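Local coordinates for protein fatty acid synthase 1, isoform A (Drosophila melanogaster, PDB 6FN6) that probably makes long-chain saturated fatty acids from acetyl-CoA and malonyl-CoA with NADPH, this chain being its dehydratase-enoylreductase-ketoreductase modifying region, at residues A[598-603]-A[668-673]; A[650-655]-A[674-679]. All coordinates share one frame; numbering follows the deposited sequence.

Contact 1 (A[598-603]-A[668-673])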
ATOM      1  N   ASP A 598      17.703  30.623  29.558  1.00136.13           N
ATOM      2  CA  ASP A 598      18.974  30.338  28.901  1.00139.23           C
ATOM      3  C   ASP A 598      18.774  30.071  27.413  1.00138.32           C
ATOM      4  O   ASP A 598      17.694  29.664  26.988  1.00140.51           O
ATOM      5  CB  ASP A 598      19.658  29.136  29.558  1.00142.27           C
ATOM      6  CG  ASP A 598      20.062  29.407  30.993  1.00143.54           C
ATOM      7  OD1 ASP A 598      20.373  30.573  31.314  1.00144.17           O
ATOM      8  OD2 ASP A 598      20.068  28.454  31.802  1.00142.55           O
ATOM      9  N   LYS A 599      19.824  30.303  26.630  1.00100.40           N
ATOM     10  CA  LYS A 599      19.799  30.013  25.200  1.00103.85           C
ATOM     11  C   LYS A 599      18.662  30.780  24.516  1.00101.20           C
ATOM     12  O   LYS A 599      18.555  32.000  24.655  1.00105.99           O
ATOM     13  CB  LYS A 599      19.654  28.504  24.972  1.00108.83           C
ATOM     14  CG  LYS A 599      20.742  27.664  25.624  1.00118.30           C
ATOM     15  CD  LYS A 599      20.205  26.318  26.094  1.00121.10           C
ATOM     16  CE  LYS A 599      19.632  25.501  24.947  1.00119.36           C
ATOM     17  NZ  LYS A 599      19.182  24.157  25.403  1.00116.11           N
ATOM     18  N   ASN A 600      17.826  30.062  23.771  1.00148.21           N
ATOM     19  CA  ASN A 600      16.654  30.650  23.139  1.00146.52           C
ATOM     20  C   ASN A 600      15.406  30.079  23.803  1.00139.27           C
ATOM     21  O   ASN A 600      14.492  29.599  23.134  1.00139.10           O
ATOM     22  CB  ASN A 600      16.652  30.371  21.636  1.00152.67           C
ATOM     23  CG  ASN A 600      15.548  31.106  20.908  1.00154.90           C
ATOM     24  OD1 ASN A 600      14.578  31.550  21.519  1.00152.65           O
ATOM     25  ND2 ASN A 600      15.689  31.239  19.594  1.00155.14           N
ATOM     26  N   LEU A 601      15.383  30.134  25.131  1.00 83.42           N
ATOM     27  CA  LEU A 601      14.282  29.579  25.911  1.00 78.76           C
ATOM     28  C   LEU A 601      13.655  30.641  26.807  1.00 76.79           C
ATOM     29  O   LEU A 601      14.278  31.658  27.116  1.00 77.29           O
ATOM     30  CB  LEU A 601      14.771  28.401  26.759  1.00 81.70           C
ATOM     31  CG  LEU A 601      15.468  27.265  26.002  1.00 91.00           C
ATOM     32  CD1 LEU A 601      16.066  26.261  26.974  1.00 94.28           C
ATOM     33  CD2 LEU A 601      14.506  26.576  25.046  1.00 93.27           C
ATOM     34  N   GLU A 602      12.417  30.398  27.222  1.00 93.36           N
ATOM     35  CA  GLU A 602      11.693  31.333  28.073  1.00 85.74           C
ATOM     36  C   GLU A 602      10.772  30.592  29.033  1.00 78.46           C
ATOM     37  O   GLU A 602       9.915  29.816  28.611  1.00 73.18           O
ATOM     38  CB  GLU A 602      10.883  32.310  27.217  1.00 83.77           C
ATOM     39  CG  GLU A 602      10.231  33.449  27.989  1.00 82.53           C
ATOM     40  CD  GLU A 602      11.222  34.513  28.417  1.00 84.60           C
ATOM     41  OE1 GLU A 602      12.441  34.239  28.393  1.00 86.51           O
ATOM     42  OE2 GLU A 602      10.781  35.625  28.774  1.00 85.50           O
ATOM     43  N   THR A 603      10.951  30.838  30.327  1.00 87.43           N
ATOM     44  CA  THR A 603      10.093  30.237  31.340  1.00 83.11           C
ATOM     45  C   THR A 603       8.818  31.063  31.442  1.00 79.22           C
ATOM     46  O   THR A 603       8.858  32.245  31.779  1.00 81.37           O
ATOM     47  CB  THR A 603      10.786  30.164  32.713  1.00 83.60           C
ATOM     48  OG1 THR A 603      12.089  29.586  32.564  1.00 83.01           O
ATOM     49  CG2 THR A 603       9.969  29.317  33.682  1.00 79.64           C
ATOM     50  N   ALA A 668       9.288  27.539  27.141  1.00 45.83           N
ATOM     51  CA  ALA A 668       8.918  27.539  25.728  1.00 48.72           C
ATOM     52  C   ALA A 668      10.024  28.129  24.855  1.00 55.05           C
ATOM     53  O   ALA A 668      10.809  28.963  25.308  1.00 58.35           O
ATOM     54  CB  ALA A 668       7.623  28.312  25.528  1.00 49.41           C
ATOM     55  N   SER A 669      10.086  27.677  23.605  1.00 69.86           N
ATOM     56  CA  SER A 669      11.048  28.190  22.634  1.00 74.65           C
ATOM     57  C   SER A 669      10.508  29.435  21.927  1.00 76.98           C
ATOM     58  O   SER A 669       9.379  29.430  21.436  1.00 77.99           O
ATOM     59  CB  SER A 669      11.390  27.111  21.605  1.00 74.77           C
ATOM     60  OG  SER A 669      12.189  27.638  20.560  1.00 76.78           O
ATOM     61  N   LYS A 670      11.312  30.495  21.873  1.00 73.32           N
ATOM     62  CA  LYS A 670      10.861  31.761  21.300  1.00 75.15           C
ATOM     63  C   LYS A 670      10.446  31.592  19.846  1.00 73.94           C
ATOM     64  O   LYS A 670       9.518  32.251  19.378  1.00 71.12           O
ATOM     65  CB  LYS A 670      11.954  32.827  21.385  1.00 80.02           C
ATOM     66  CG  LYS A 670      12.464  33.112  22.789  1.00 81.88           C
ATOM     67  CD  LYS A 670      13.570  34.158  22.761  1.00 85.75           C
ATOM     68  CE  LYS A 670      14.238  34.321  24.120  1.00 86.24           C
ATOM     69  NZ  LYS A 670      13.343  34.964  25.121  1.00 85.62           N
ATOM     70  N   ARG A 671      11.129  30.703  19.133  1.00 90.46           N
ATOM     71  CA  ARG A 671      10.806  30.459  17.736  1.00 88.55           C
ATOM     72  C   ARG A 671       9.355  30.020  17.609  1.00 83.80           C
ATOM     73  O   ARG A 671       8.664  30.402  16.665  1.00 81.41           O
ATOM     74  CB  ARG A 671      11.734  29.406  17.132  1.00 90.24           C
ATOM     75  CG  ARG A 671      13.201  29.807  17.117  1.00 91.72           C
ATOM     76  CD  ARG A 671      14.035  28.783  16.369  1.00 93.12           C
ATOM     77  NE  ARG A 671      14.061  27.490  17.051  1.00 93.93           N
ATOM     78  CZ  ARG A 671      15.024  27.089  17.877  1.00 96.87           C
ATOM     79  NH1 ARG A 671      16.062  27.875  18.144  1.00 97.82           N
ATOM     80  NH2 ARG A 671      14.949  25.892  18.441  1.00 98.64           N
ATOM     81  N   MET A 672       8.897  29.213  18.562  1.00 76.99           N
ATOM     82  CA  MET A 672       7.526  28.726  18.540  1.00 75.84           C
ATOM     83  C   MET A 672       6.665  29.424  19.593  1.00 74.21           C
ATOM     84  O   MET A 672       6.115  28.784  20.488  1.00 68.66           O
ATOM     85  CB  MET A 672       7.506  27.208  18.744  1.00 75.30           C
ATOM     86  CG  MET A 672       7.891  26.426  17.491  1.00 78.44           C
ATOM     87  SD  MET A 672       8.369  24.716  17.804  1.00 80.34           S
ATOM     88  CE  MET A 672       9.992  24.931  18.534  1.00 82.03           C
ATOM     89  N   MET A 673       6.547  30.743  19.465  1.00 72.25           N
ATOM     90  CA  MET A 673       5.661  31.530  20.320  1.00 73.63           C
ATOM     91  C   MET A 673       5.019  32.682  19.552  1.00 73.26           C
ATOM     92  O   MET A 673       5.638  33.293  18.682  1.00 75.17           O
ATOM     93  CB  MET A 673       6.388  32.095  21.547  1.00 78.17           C
ATOM     94  CG  MET A 673       6.715  31.069  22.614  1.00 81.66           C
ATOM     95  SD  MET A 673       7.114  31.824  24.210  1.00 84.42           S
ATOM     96  CE  MET A 673       8.744  32.488  23.935  1.00 87.41           C
TER
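Lys670 lies across Asn600 and reaches for Glu602 where two antiparallel strands, 601-611 and 665-669, pair in a curled mixed sheet. That sheet is consistent with the GroES-like substrate-binding domain of a medium-chain dehydrogenase/reductase, as expected of the enoylreductase. Glu602 and Ala668 form the hydrogen-bonded pair: Ala668 N donates to Glu602 O (2.8 Å), and Glu602 N returns a bond to Ala668 O (2.9 Å). Beyond the strand, Lys670 CB, CG and CD all pass Asn600 OD1. Lys670 CE lies 4.0 Å from Leu601 O. A bend at the last torsion (chi4 -70°) then brings Lys670 NZ to Glu602 OE1, 3.5 Å away, a salt bridge whose hydrogen bond is weak. Asn600 meets this chain because its CG stands anti to the backbone N (chi1 -173°), and OD1 also accepts a weak bond from Lys670 N. An alanine at Asn600 would probably leave Lys670 N without this acceptor and the lysine's aliphatic part freer to shift. Nearby, the Arg671 guanidinium stands 78° from the Asn600 amide plane, while its NE bonds Gln847 of helix 844-860. On the Glu602 side, the Met673 methyl CE touches Glu602 CB at 3.9 Å.

Contact 2 (A[650-655]-A[674-679])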
ATOM      1  N   GLY A 650       5.706  39.260  31.867  1.00 74.42           N
ATOM      2  CA  GLY A 650       4.275  39.444  32.038  1.00 76.17           C
ATOM      3  C   GLY A 650       3.499  39.698  30.756  1.00 79.01           C
ATOM      4  O   GLY A 650       2.333  40.090  30.796  1.00 82.82           O
ATOM      5  N   ARG A 651       4.145  39.476  29.617  1.00 94.37           N
ATOM      6  CA  ARG A 651       3.492  39.617  28.320  1.00 92.56           C
ATOM      7  C   ARG A 651       2.501  38.481  28.069  1.00 83.52           C
ATOM      8  O   ARG A 651       2.742  37.341  28.459  1.00 81.68           O
ATOM      9  CB  ARG A 651       4.549  39.666  27.217  1.00 95.14           C
ATOM     10  CG  ARG A 651       5.341  40.962  27.202  1.00 99.19           C
ATOM     11  CD  ARG A 651       6.454  40.921  26.177  1.00102.75           C
ATOM     12  NE  ARG A 651       7.525  40.028  26.612  1.00107.66           N
ATOM     13  CZ  ARG A 651       8.542  39.639  25.851  1.00113.29           C
ATOM     14  NH1 ARG A 651       8.640  40.054  24.594  1.00115.16           N
ATOM     15  NH2 ARG A 651       9.464  38.826  26.350  1.00115.01           N
ATOM     16  N   ARG A 652       1.399  38.794  27.394  1.00 74.04           N
ATOM     17  CA  ARG A 652       0.398  37.789  27.044  1.00 70.67           C
ATOM     18  C   ARG A 652       0.870  36.976  25.843  1.00 67.02           C
ATOM     19  O   ARG A 652       1.056  37.518  24.753  1.00 68.14           O
ATOM     20  CB  ARG A 652      -0.955  38.449  26.754  1.00 75.50           C
ATOM     21  CG  ARG A 652      -1.798  38.670  28.006  1.00 79.79           C
ATOM     22  CD  ARG A 652      -2.925  39.679  27.805  1.00 85.06           C
ATOM     23  NE  ARG A 652      -3.911  39.251  26.810  1.00 85.25           N
ATOM     24  CZ  ARG A 652      -4.007  39.735  25.572  1.00 85.78           C
ATOM     25  NH1 ARG A 652      -3.178  40.680  25.139  1.00 86.12           N
ATOM     26  NH2 ARG A 652      -4.946  39.272  24.757  1.00 85.11           N
ATOM     27  N   VAL A 653       1.065  35.677  26.054  1.00 56.36           N
ATOM     28  CA  VAL A 653       1.701  34.824  25.057  1.00 56.26           C
ATOM     29  C   VAL A 653       0.977  33.489  24.917  1.00 57.34           C
ATOM     30  O   VAL A 653       0.394  32.976  25.872  1.00 56.91           O
ATOM     31  CB  VAL A 653       3.187  34.591  25.411  1.00 57.06           C
ATOM     32  CG1 VAL A 653       3.871  33.712  24.364  1.00 57.41           C
ATOM     33  CG2 VAL A 653       3.921  35.911  25.561  1.00 60.00           C
ATOM     34  N   MET A 654       1.019  32.944  23.706  1.00 57.06           N
ATOM     35  CA  MET A 654       0.565  31.586  23.433  1.00 56.91           C
ATOM     36  C   MET A 654       1.721  30.837  22.784  1.00 50.45           C
ATOM     37  O   MET A 654       2.471  31.422  22.002  1.00 49.88           O
ATOM     38  CB  MET A 654      -0.664  31.583  22.525  1.00 62.47           C
ATOM     39  CG  MET A 654      -0.608  32.624  21.428  1.00 68.95           C
ATOM     40  SD  MET A 654      -1.972  32.508  20.261  1.00 72.28           S
ATOM     41  CE  MET A 654      -1.317  31.314  19.105  1.00 72.88           C
ATOM     42  N   ALA A 655       1.882  29.560  23.117  1.00 54.79           N
ATOM     43  CA  ALA A 655       3.052  28.817  22.661  1.00 51.76           C
ATOM     44  C   ALA A 655       2.742  27.375  22.283  1.00 50.02           C
ATOM     45  O   ALA A 655       1.663  26.853  22.565  1.00 47.96           O
ATOM     46  CB  ALA A 655       4.119  28.841  23.739  1.00 51.56           C
ATOM     47  N   TRP A 674       3.766  32.966  19.890  1.00 70.41           N
ATOM     48  CA  TRP A 674       3.046  34.097  19.326  1.00 69.88           C
ATOM     49  C   TRP A 674       2.592  34.987  20.478  1.00 68.31           C
ATOM     50  O   TRP A 674       2.205  34.486  21.532  1.00 64.17           O
ATOM     51  CB  TRP A 674       1.835  33.638  18.513  1.00 69.23           C
ATOM     52  CG  TRP A 674       2.134  32.619  17.461  1.00 69.53           C
ATOM     53  CD1 TRP A 674       2.327  32.844  16.129  1.00 70.18           C
ATOM     54  CD2 TRP A 674       2.253  31.203  17.650  1.00 69.01           C
ATOM     55  NE1 TRP A 674       2.565  31.657  15.478  1.00 68.99           N
ATOM     56  CE2 TRP A 674       2.524  30.635  16.390  1.00 68.54           C
ATOM     57  CE3 TRP A 674       2.156  30.363  18.763  1.00 69.28           C
ATOM     58  CZ2 TRP A 674       2.702  29.265  16.213  1.00 67.49           C
ATOM     59  CZ3 TRP A 674       2.334  29.003  18.585  1.00 67.54           C
ATOM     60  CH2 TRP A 674       2.604  28.468  17.320  1.00 66.96           C
ATOM     61  N   GLN A 675       2.640  36.301  20.291  1.00 81.89           N
ATOM     62  CA  GLN A 675       2.090  37.210  21.288  1.00 88.49           C
ATOM     63  C   GLN A 675       0.590  37.335  21.065  1.00 85.44           C
ATOM     64  O   GLN A 675       0.144  37.687  19.974  1.00 85.12           O
ATOM     65  CB  GLN A 675       2.763  38.582  21.232  1.00 98.49           C
ATOM     66  CG  GLN A 675       4.190  38.588  21.760  1.00106.15           C
ATOM     67  CD  GLN A 675       4.600  39.932  22.336  1.00114.41           C
ATOM     68  OE1 GLN A 675       3.757  40.728  22.749  1.00117.16           O
ATOM     69  NE2 GLN A 675       5.903  40.184  22.379  1.00118.32           N
ATOM     70  N   ILE A 676      -0.183  37.036  22.104  1.00 72.45           N
ATOM     71  CA  ILE A 676      -1.633  37.018  21.989  1.00 74.61           C
ATOM     72  C   ILE A 676      -2.117  38.393  21.529  1.00 80.80           C
ATOM     73  O   ILE A 676      -1.687  39.414  22.066  1.00 83.45           O
ATOM     74  CB  ILE A 676      -2.299  36.616  23.320  1.00 76.06           C
ATOM     75  CG1 ILE A 676      -1.757  35.267  23.806  1.00 74.62           C
ATOM     76  CG2 ILE A 676      -3.817  36.546  23.152  1.00 77.33           C
ATOM     77  CD1 ILE A 676      -2.251  34.853  25.183  1.00 74.90           C
ATOM     78  N   PRO A 677      -3.005  38.426  20.520  1.00 83.40           N
ATOM     79  CA  PRO A 677      -3.590  39.693  20.076  1.00 86.27           C
ATOM     80  C   PRO A 677      -4.675  40.195  21.024  1.00 86.98           C
ATOM     81  O   PRO A 677      -5.093  39.462  21.921  1.00 82.87           O
ATOM     82  CB  PRO A 677      -4.179  39.346  18.710  1.00 86.58           C
ATOM     83  CG  PRO A 677      -4.537  37.916  18.820  1.00 84.41           C
ATOM     84  CD  PRO A 677      -3.496  37.293  19.713  1.00 83.01           C
ATOM     85  N   GLU A 678      -5.111  41.435  20.830  1.00104.22           N
ATOM     86  CA  GLU A 678      -6.201  41.995  21.619  1.00107.60           C
ATOM     87  C   GLU A 678      -7.511  41.359  21.157  1.00106.05           C
ATOM     88  O   GLU A 678      -7.584  40.825  20.052  1.00102.40           O
ATOM     89  CB  GLU A 678      -6.252  43.518  21.476  1.00111.80           C
ATOM     90  CG  GLU A 678      -7.107  44.213  22.527  1.00115.46           C
ATOM     91  CD  GLU A 678      -7.188  45.712  22.312  1.00120.03           C
ATOM     92  OE1 GLU A 678      -7.828  46.400  23.138  1.00123.15           O
ATOM     93  OE2 GLU A 678      -6.619  46.204  21.315  1.00120.33           O
ATOM     94  N   LYS A 679      -8.528  41.401  22.013  1.00147.01           N
ATOM     95  CA  LYS A 679      -9.827  40.786  21.728  1.00150.75           C
ATOM     96  C   LYS A 679      -9.718  39.265  21.640  1.00148.95           C
ATOM     97  O   LYS A 679     -10.613  38.598  21.120  1.00150.57           O
ATOM     98  CB  LYS A 679     -10.430  41.339  20.428  1.00151.55           C
ATOM     99  CG  LYS A 679     -10.796  42.816  20.467  1.00155.45           C
ATOM    100  CD  LYS A 679     -11.975  43.062  21.402  1.00159.04           C
ATOM    101  CE  LYS A 679     -12.299  44.541  21.538  1.00166.13           C
ATOM    102  NZ  LYS A 679     -11.198  45.312  22.175  1.00168.61           N
TER
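Met654 and Trp674 face each other as the hydrogen-bonded pair of two antiparallel strands, 652-656 and 673-675, in the curled sheet of the probable enoylreductase domain, and show how a short backbone pairing can be supplemented by side chains past its end. The backbone bonds come first. Met654 N donates to Trp674 O and Trp674 N to Met654 O, each at 2.9 Å and nearly straight, with the donor close to the C=O axis. Val653 and Gln675 form the adjoining non-hydrogen-bonded pair. One step further, where 674-679 has left the strand, Ile676 N still reaches Arg652 O (3.0 Å), though from above the carbonyl plane.

Apolar contacts fill the Met654-Trp674 face. The Met654 side chain leaves CG between the backbone N and the carbonyl carbon (chi1 39°). Met654 CG lies 3.7 Å from Ile676 CG1, and the methyl Met654 CE ends 3.6 Å from Trp674 CE3. The indole edge meets the backbone of Ala655, while its NE1 bonds Val851 O. Helices 682-685 and 689-702 cover this side, through Ala685 and Pro689 among others.

Polar contacts lie at the other end. Arg652 crosses Ile676 at about a right angle, and Ile676 CB sits 4.0 Å above one face of the guanidinium, toward its rim. Arg652 NH2 donates to Pro677 O, which lies near the guanidinium plane (2.8 Å, 154° at the hydrogen), with the donor above the carbonyl plane of Pro677. The same NH2 also bonds Trp680 O. Arg651 NH2 forms a salt bridge with Asp647, and Arg651 NH1 only comes near Gln675 NE2.

Arg652 NH2 thus serves two backbone carbonyls of the chain leaving the strand, so the guanidinium probably helps hold the loop that follows.

How the contacts relate
Contacts 1 and 2 belong to one sheet, whose strand 642-646 pairs with both 601-611 and 652-656. The second segments follow directly in sequence, so 668-673 leads from one pairing into the other, and Met673 marks the junction: Met673 CG lies 3.6 Å from Ala655 CB and Met673 SD near Val653 CG1. Their surroundings differ. Contact 1 is a surface contact, where a salt bridge with only a weak hydrogen bond and an amide supplement two backbone bonds. Contact 2 is partly buried and covers more area, 559 Å² against 396 Å²; apolar side chains fill its inner part, and charged groups gather toward its outer end.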